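Thymidylate synthase ThyX (Streptomyces cacaoi subsp. asoensis, PDB 4P5B) methylates the uracil base of UMP and dUMP as an FAD-dependent homotetrameric enzyme of the ThyX family. Local coordinates at the interface of chains A and B and the interface of chains A and C. Numbering follows the deposited sequence. Chains: chain A/B/C, Thymidylate synthase ThyX.

Contact 1: the interface of chains A and B. Residues chain A 98, 161, 163-164; chain B 113, 116-119, 206.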
# COMPACT_ATOMS: atom_id res chain seq x y z
N ARG A 98 6.91 24.62 -6.84
CA ARG A 98 8.11 25.00 -6.11
C ARG A 98 9.32 25.18 -7.06
O ARG A 98 10.18 25.97 -6.80
CB ARG A 98 8.52 23.98 -5.03
CG ARG A 98 7.52 23.77 -3.90
CD ARG A 98 8.10 22.84 -2.86
NE ARG A 98 9.17 23.46 -2.07
CZ ARG A 98 10.24 22.82 -1.59
NH1 ARG A 98 10.43 21.50 -1.78
NH2 ARG A 98 11.12 23.51 -0.90
N ALA A 161 10.51 33.75 -3.70
CA ALA A 161 10.71 32.38 -4.14
C ALA A 161 9.39 31.82 -4.77
O ALA A 161 8.26 32.14 -4.34
CB ALA A 161 11.14 31.52 -2.98
N GLU A 163 7.99 29.01 -4.49
CA GLU A 163 7.20 28.23 -3.56
C GLU A 163 6.30 29.08 -2.69
O GLU A 163 5.35 28.57 -2.07
CB GLU A 163 8.12 27.38 -2.70
CG GLU A 163 9.07 28.16 -1.78
CD GLU A 163 9.80 27.23 -0.79
OE1 GLU A 163 10.24 27.74 0.26
OE2 GLU A 163 9.94 26.00 -1.04
N ILE A 164 6.63 30.36 -2.59
CA ILE A 164 5.88 31.30 -1.77
C ILE A 164 4.96 32.10 -2.71
O ILE A 164 3.79 32.33 -2.38
CB ILE A 164 6.83 32.33 -1.09
CG1 ILE A 164 7.60 31.71 0.07
CG2 ILE A 164 6.05 33.66 -0.56
CD1 ILE A 164 6.65 31.15 1.14
N ARG B 113 10.05 33.67 8.43
CA ARG B 113 10.02 32.51 7.54
C ARG B 113 10.69 32.85 6.24
O ARG B 113 11.49 32.07 5.69
CB ARG B 113 8.57 32.07 7.26
CG ARG B 113 8.44 30.70 6.51
CD ARG B 113 8.40 30.92 5.03
NE ARG B 113 8.05 29.75 4.23
CZ ARG B 113 8.90 29.15 3.40
NH1 ARG B 113 10.16 29.60 3.30
NH2 ARG B 113 8.51 28.11 2.67
N ARG B 116 14.16 32.23 4.46
CA ARG B 116 14.50 30.82 4.31
C ARG B 116 13.65 30.27 3.14
O ARG B 116 13.00 29.20 3.24
CB ARG B 116 14.25 30.06 5.62
N GLN B 117 13.65 31.02 2.05
CA GLN B 117 12.88 30.66 0.84
C GLN B 117 13.77 29.80 -0.04
O GLN B 117 14.96 30.08 -0.15
CB GLN B 117 12.46 31.92 0.07
CG GLN B 117 11.51 32.86 0.80
CD GLN B 117 11.58 34.30 0.25
OE1 GLN B 117 11.94 35.21 0.96
NE2 GLN B 117 11.24 34.48 -1.02
N GLU B 118 13.22 28.73 -0.62
CA GLU B 118 14.00 27.83 -1.48
C GLU B 118 13.58 27.98 -2.93
O GLU B 118 12.60 27.35 -3.35
CB GLU B 118 13.89 26.36 -1.03
CG GLU B 118 14.36 26.15 0.45
CD GLU B 118 14.16 24.72 0.97
OE1 GLU B 118 13.15 24.48 1.66
OE2 GLU B 118 15.01 23.85 0.70
N GLY B 119 14.32 28.82 -3.66
CA GLY B 119 14.05 29.18 -5.06
C GLY B 119 14.09 28.04 -6.08
O GLY B 119 13.44 28.10 -7.13
N GLN B 206 9.45 22.13 1.57
CA GLN B 206 9.01 23.47 1.89
C GLN B 206 8.85 23.61 3.44
O GLN B 206 8.57 22.62 4.15
CB GLN B 206 7.72 23.74 1.11
CG GLN B 206 7.09 25.06 1.37
CD GLN B 206 6.33 25.59 0.20
OE1 GLN B 206 6.21 24.94 -0.89
NE2 GLN B 206 5.86 26.82 0.35
O HOH W 1 11.09 26.42 2.29
O HOH W 2 10.56 28.06 -4.83
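A:Glu163, on the short helix 162-165 of this ThyX subunit, pushes its carboxylate between B:Arg113, B:Glu118 and B:Gln206 of the neighbouring chain. Its CG sits between the backbone N and the carbonyl carbon (chi1 64°) and the chain runs extended beyond, which carries the carboxylate to chain B. B:Arg113 NH2 binds A:Glu163 OE1 at 3.0 Å, arriving from above the carboxylate plane, with guanidinium and carboxylate turned 77° apart. The other oxygen is gripped within chain A: A:Arg98, a predicted dUMP-binding residue, approaches side-on with both NE and NH2, each 2.8 Å from A:Glu163 OE2 and in the guanidinium plane. A:Arg98 NH2 also forms a longer salt bridge to B:Glu118 OE1, at 3.4 Å. An alanine in place of A:Glu163 would probably leave B:Arg113 without its mate across the interface and A:Arg98 freer to turn. Among neutral hydrogen bonds, the amide NE2 of B:Gln206 donates to A:Glu163 O (3.0 Å), and its amide plane stacks on the carboxylate, 13° from parallel. Water 1 links A:Glu163 OE1 with B:Arg113 NH2 and B:Glu118 OE1; water 2 links A:Glu163 N and A:Arg98 O to B:Glu118 O. A:Ile164 CD1 lies over one B:Arg113 guanidinium face, 3.8 Å from CZ.

Contact 2: the interface of chains A and C. Residues chain A 28-29, 32, 39-40; chain C 15, 17, 73, 178.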
# COMPACT_ATOMS: atom_id res chain seq x y z
N LYS A 28 -3.79 -15.83 -18.05
CA LYS A 28 -2.58 -16.49 -17.67
C LYS A 28 -2.42 -16.40 -16.14
O LYS A 28 -2.27 -17.46 -15.47
CB LYS A 28 -1.37 -15.89 -18.41
CG LYS A 28 -1.37 -16.17 -19.97
CD LYS A 28 0.01 -16.01 -20.59
CE LYS A 28 0.38 -14.51 -21.00
NZ LYS A 28 1.86 -14.19 -21.02
N ALA A 29 -2.51 -15.19 -15.59
CA ALA A 29 -2.25 -15.02 -14.15
C ALA A 29 -3.23 -15.85 -13.35
O ALA A 29 -2.83 -16.54 -12.40
CB ALA A 29 -2.29 -13.56 -13.72
N VAL A 32 -2.28 -20.10 -13.54
CA VAL A 32 -1.35 -20.79 -12.61
C VAL A 32 -2.04 -21.52 -11.41
O VAL A 32 -1.56 -22.58 -10.96
CB VAL A 32 -0.23 -19.87 -12.00
CG1 VAL A 32 0.62 -19.30 -13.07
CG2 VAL A 32 -0.84 -18.83 -11.14
N ALA A 39 -0.24 -22.83 -17.44
CA ALA A 39 -0.83 -21.50 -17.68
C ALA A 39 -0.02 -20.54 -18.58
O ALA A 39 -0.61 -19.89 -19.43
CB ALA A 39 -1.17 -20.84 -16.36
N ASN A 40 1.29 -20.46 -18.39
CA ASN A 40 2.13 -19.65 -19.27
C ASN A 40 2.05 -20.08 -20.74
O ASN A 40 2.39 -19.31 -21.64
CB ASN A 40 3.59 -19.61 -18.80
CG ASN A 40 4.41 -18.48 -19.46
OD1 ASN A 40 3.90 -17.38 -19.72
ND2 ASN A 40 5.69 -18.75 -19.73
N GLU C 15 11.57 -16.38 -14.93
CA GLU C 15 11.50 -15.90 -16.30
C GLU C 15 10.75 -14.59 -16.33
O GLU C 15 9.63 -14.52 -15.79
CB GLU C 15 10.63 -16.83 -17.15
CG GLU C 15 11.37 -17.87 -17.87
CD GLU C 15 10.43 -18.77 -18.67
OE1 GLU C 15 9.82 -18.29 -19.67
OE2 GLU C 15 10.30 -19.93 -18.26
N VAL C 17 8.16 -12.66 -18.07
CA VAL C 17 7.13 -12.88 -19.09
C VAL C 17 6.56 -11.60 -19.71
O VAL C 17 5.92 -11.64 -20.74
CB VAL C 17 5.97 -13.73 -18.49
CG1 VAL C 17 5.60 -13.24 -17.20
CG2 VAL C 17 4.71 -13.60 -19.30
N LEU C 73 7.67 -15.03 -14.03
CA LEU C 73 7.20 -16.38 -13.70
C LEU C 73 8.29 -16.98 -12.86
O LEU C 73 9.46 -17.03 -13.28
CB LEU C 73 6.94 -17.19 -14.94
CG LEU C 73 6.58 -18.67 -14.87
CD1 LEU C 73 5.26 -18.84 -14.14
CD2 LEU C 73 6.49 -19.15 -16.29
N TYR C 178 3.12 -16.03 -10.65
CA TYR C 178 3.47 -14.75 -11.32
C TYR C 178 3.69 -13.66 -10.27
O TYR C 178 2.93 -13.56 -9.30
CB TYR C 178 2.40 -14.30 -12.31
CG TYR C 178 2.28 -15.12 -13.60
CD1 TYR C 178 3.17 -14.98 -14.63
CD2 TYR C 178 1.23 -16.00 -13.78
CE1 TYR C 178 3.05 -15.71 -15.82
CE2 TYR C 178 1.09 -16.72 -14.99
CZ TYR C 178 2.04 -16.57 -15.99
OH TYR C 178 1.91 -17.28 -17.17
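C:Tyr178 thrusts its ring from strand 174-181 against helix 23-35 of chain A, in a patch of the two-fold A-C interface of the ThyX homotetramer, with A:Val32 and A:Ala29 beside the same ring edge but on opposite sides of the ring plane. A:Val32 crosses obliquely, its CG1 methyl 3.4 Å from CD2 of C:Tyr178; CG1 stands anti to the carbonyl carbon (chi1 -61°), which aims it at the CD2-CE2 edge. A:Ala29 reaches that edge with its backbone, CA being 3.6 Å from C:Tyr178 CD2. On the A:Val32 side, towards the far rim, C:Leu73 of the same chain rests CD1 over the ring. At the phenol tip A:Asn40 stands nearly square to the ring, amide and ring planes 76° apart, and its OD1 accepts a weak hydrogen bond from C:Tyr178 OH at 3.2 Å. The other end of that amide, A:Asn40 ND2, lies against C:Leu73, 3.6 Å from its CD2 methyl. A:Lys28 crosses the tyrosine at about a right angle, with CB 3.8 Å from C:Tyr178 OH. Bent at chi3 (-85°), the lysine chain then meets C:Val17 tip to tip, A:Lys28 NZ lying 3.4 Å from C:Val17 CG2.

Contact 3: the interface of chains A and C. Residues chain A 66-68; chain C 71, 91-93, 178-180.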
# COMPACT_ATOMS: atom_id res chain seq x y z
N GLU A 66 -4.11 -7.38 -11.58
CA GLU A 66 -3.04 -6.45 -11.20
C GLU A 66 -1.74 -6.60 -12.03
O GLU A 66 -0.77 -5.81 -11.85
CB GLU A 66 -2.69 -6.68 -9.74
CG GLU A 66 -3.83 -6.45 -8.74
CD GLU A 66 -3.39 -6.58 -7.26
OE1 GLU A 66 -2.19 -6.72 -6.97
OE2 GLU A 66 -4.27 -6.56 -6.36
N HIS A 67 -1.68 -7.61 -12.89
CA HIS A 67 -0.40 -7.90 -13.63
C HIS A 67 -0.34 -7.10 -14.94
O HIS A 67 -0.48 -7.68 -16.06
CB HIS A 67 -0.15 -9.41 -13.85
CG HIS A 67 -0.14 -10.17 -12.57
ND1 HIS A 67 1.02 -10.42 -11.86
CD2 HIS A 67 -1.14 -10.67 -11.81
CE1 HIS A 67 0.74 -11.05 -10.73
NE2 HIS A 67 -0.58 -11.21 -10.68
N ASN A 68 -0.16 -5.78 -14.79
CA ASN A 68 -0.26 -4.90 -15.95
C ASN A 68 -0.06 -3.48 -15.48
O ASN A 68 -0.01 -3.24 -14.30
CB ASN A 68 -1.63 -5.09 -16.65
CG ASN A 68 -2.84 -4.88 -15.67
OD1 ASN A 68 -3.66 -5.80 -15.45
ND2 ASN A 68 -2.95 -3.68 -15.10
N THR C 71 6.69 -8.42 -14.96
CA THR C 71 6.03 -9.60 -14.51
C THR C 71 6.95 -10.81 -14.66
O THR C 71 7.34 -11.17 -15.79
CB THR C 71 4.70 -9.86 -15.27
OG1 THR C 71 3.76 -8.84 -14.95
CG2 THR C 71 4.08 -11.20 -14.85
N SER C 91 2.42 -7.70 -6.78
CA SER C 91 1.25 -8.52 -7.04
C SER C 91 1.66 -9.96 -7.33
O SER C 91 2.65 -10.24 -8.03
CB SER C 91 0.43 -8.00 -8.21
OG SER C 91 0.15 -6.62 -7.98
N PHE C 92 0.90 -10.89 -6.74
CA PHE C 92 1.26 -12.28 -6.81
C PHE C 92 0.04 -13.10 -7.21
O PHE C 92 -1.06 -12.79 -6.80
CB PHE C 92 1.72 -12.75 -5.46
CG PHE C 92 2.94 -12.05 -4.94
CD1 PHE C 92 4.19 -12.25 -5.55
CD2 PHE C 92 2.88 -11.22 -3.82
CE1 PHE C 92 5.36 -11.63 -5.05
CE2 PHE C 92 4.07 -10.61 -3.30
CZ PHE C 92 5.30 -10.82 -3.92
N ASN C 93 0.24 -14.13 -8.02
CA ASN C 93 -0.79 -15.15 -8.19
C ASN C 93 -0.11 -16.49 -8.24
O ASN C 93 0.78 -16.71 -9.05
CB ASN C 93 -1.56 -14.96 -9.47
CG ASN C 93 -2.85 -14.19 -9.27
OD1 ASN C 93 -3.85 -14.72 -8.68
ND2 ASN C 93 -2.86 -12.93 -9.77
N TYR C 178 3.12 -16.03 -10.65
CA TYR C 178 3.47 -14.75 -11.32
C TYR C 178 3.69 -13.66 -10.27
O TYR C 178 2.93 -13.56 -9.30
CB TYR C 178 2.40 -14.30 -12.31
CG TYR C 178 2.28 -15.12 -13.60
CD1 TYR C 178 3.17 -14.98 -14.63
CD2 TYR C 178 1.23 -16.00 -13.78
CE1 TYR C 178 3.05 -15.71 -15.82
CE2 TYR C 178 1.09 -16.72 -14.99
CZ TYR C 178 2.04 -16.57 -15.99
OH TYR C 178 1.91 -17.28 -17.17
N ALA C 179 4.73 -12.87 -10.44
CA ALA C 179 5.08 -11.81 -9.46
C ALA C 179 5.34 -10.59 -10.26
O ALA C 179 6.14 -10.64 -11.19
CB ALA C 179 6.35 -12.20 -8.70
N THR C 180 4.58 -9.52 -9.96
CA THR C 180 4.64 -8.29 -10.71
C THR C 180 4.97 -7.17 -9.76
O THR C 180 4.36 -7.04 -8.70
CB THR C 180 3.29 -7.97 -11.41
OG1 THR C 180 2.96 -8.98 -12.42
CG2 THR C 180 3.34 -6.60 -12.12
O HOH W 3 0.91 -4.19 -10.01
O HOH W 4 -1.89 -9.30 -6.05
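The 3-10 helix 63-66 of chain A and the loop after it, with A:Glu66 and A:His67, dock on strands 69-77, 91-94 and 174-181 of chain C. Strand 91-94 lies inside the ThyX signature RHRX7S, here residues 86 to 96. A:His67 hides 112 Å² and is held at both ring nitrogens. C:Thr180 OG1 meets ND1 of A:His67 at 2.5 Å, a hydrogen bond whose direction the structure does not settle; on the other side of CE1, the amide ND2 of C:Asn93 donates to A:His67 NE2 at 3.0 Å. That bond leaves the ring plane by 17°, and the C:Asn93 amide is turned 47° from the imidazole. In the second shell, C:Thr71 OG1 lies 2.7 Å from C:Thr180 OG1 and fixes that hydroxyl. With chi2 at -92° the imidazole plane is turned about perpendicular to the CA-CB-CG plane, which presents ND1 to strand 174-181 and NE2 to strand 91-94. A:Glu66, an FAD-binding residue, takes the hydroxyl of C:Ser91 on the anti lone pair of OE1, with C:Ser91 OG 2.6 Å from A:Glu66 OE1. Water 4 joins the same A:Glu66 OE1 to C:Phe92 N, while water 3 joins A:Glu66 O to C:Ser91 OG.

Contacts 2 and 3 belong to one A-C interface, their C-alpha centres about 9 Å apart. They share C:Tyr178 and use strands 69-77 and 174-181 of chain C, so the same two strands receive both helix 23-35 and the segment 66-68 of chain A. Contact 1, between chains A and B, has its C-alpha centre about 49 Å from that of contact 2 and about 41 Å from that of contact 3. Chain A thus joins two different partners in the homotetramer. The centre of contact 1 is about 13 Å from B:Arg193, and that of contact 3 about 16 Å from C:Arg193, the predicted active-site arginine, consistent with active sites shared between subunits.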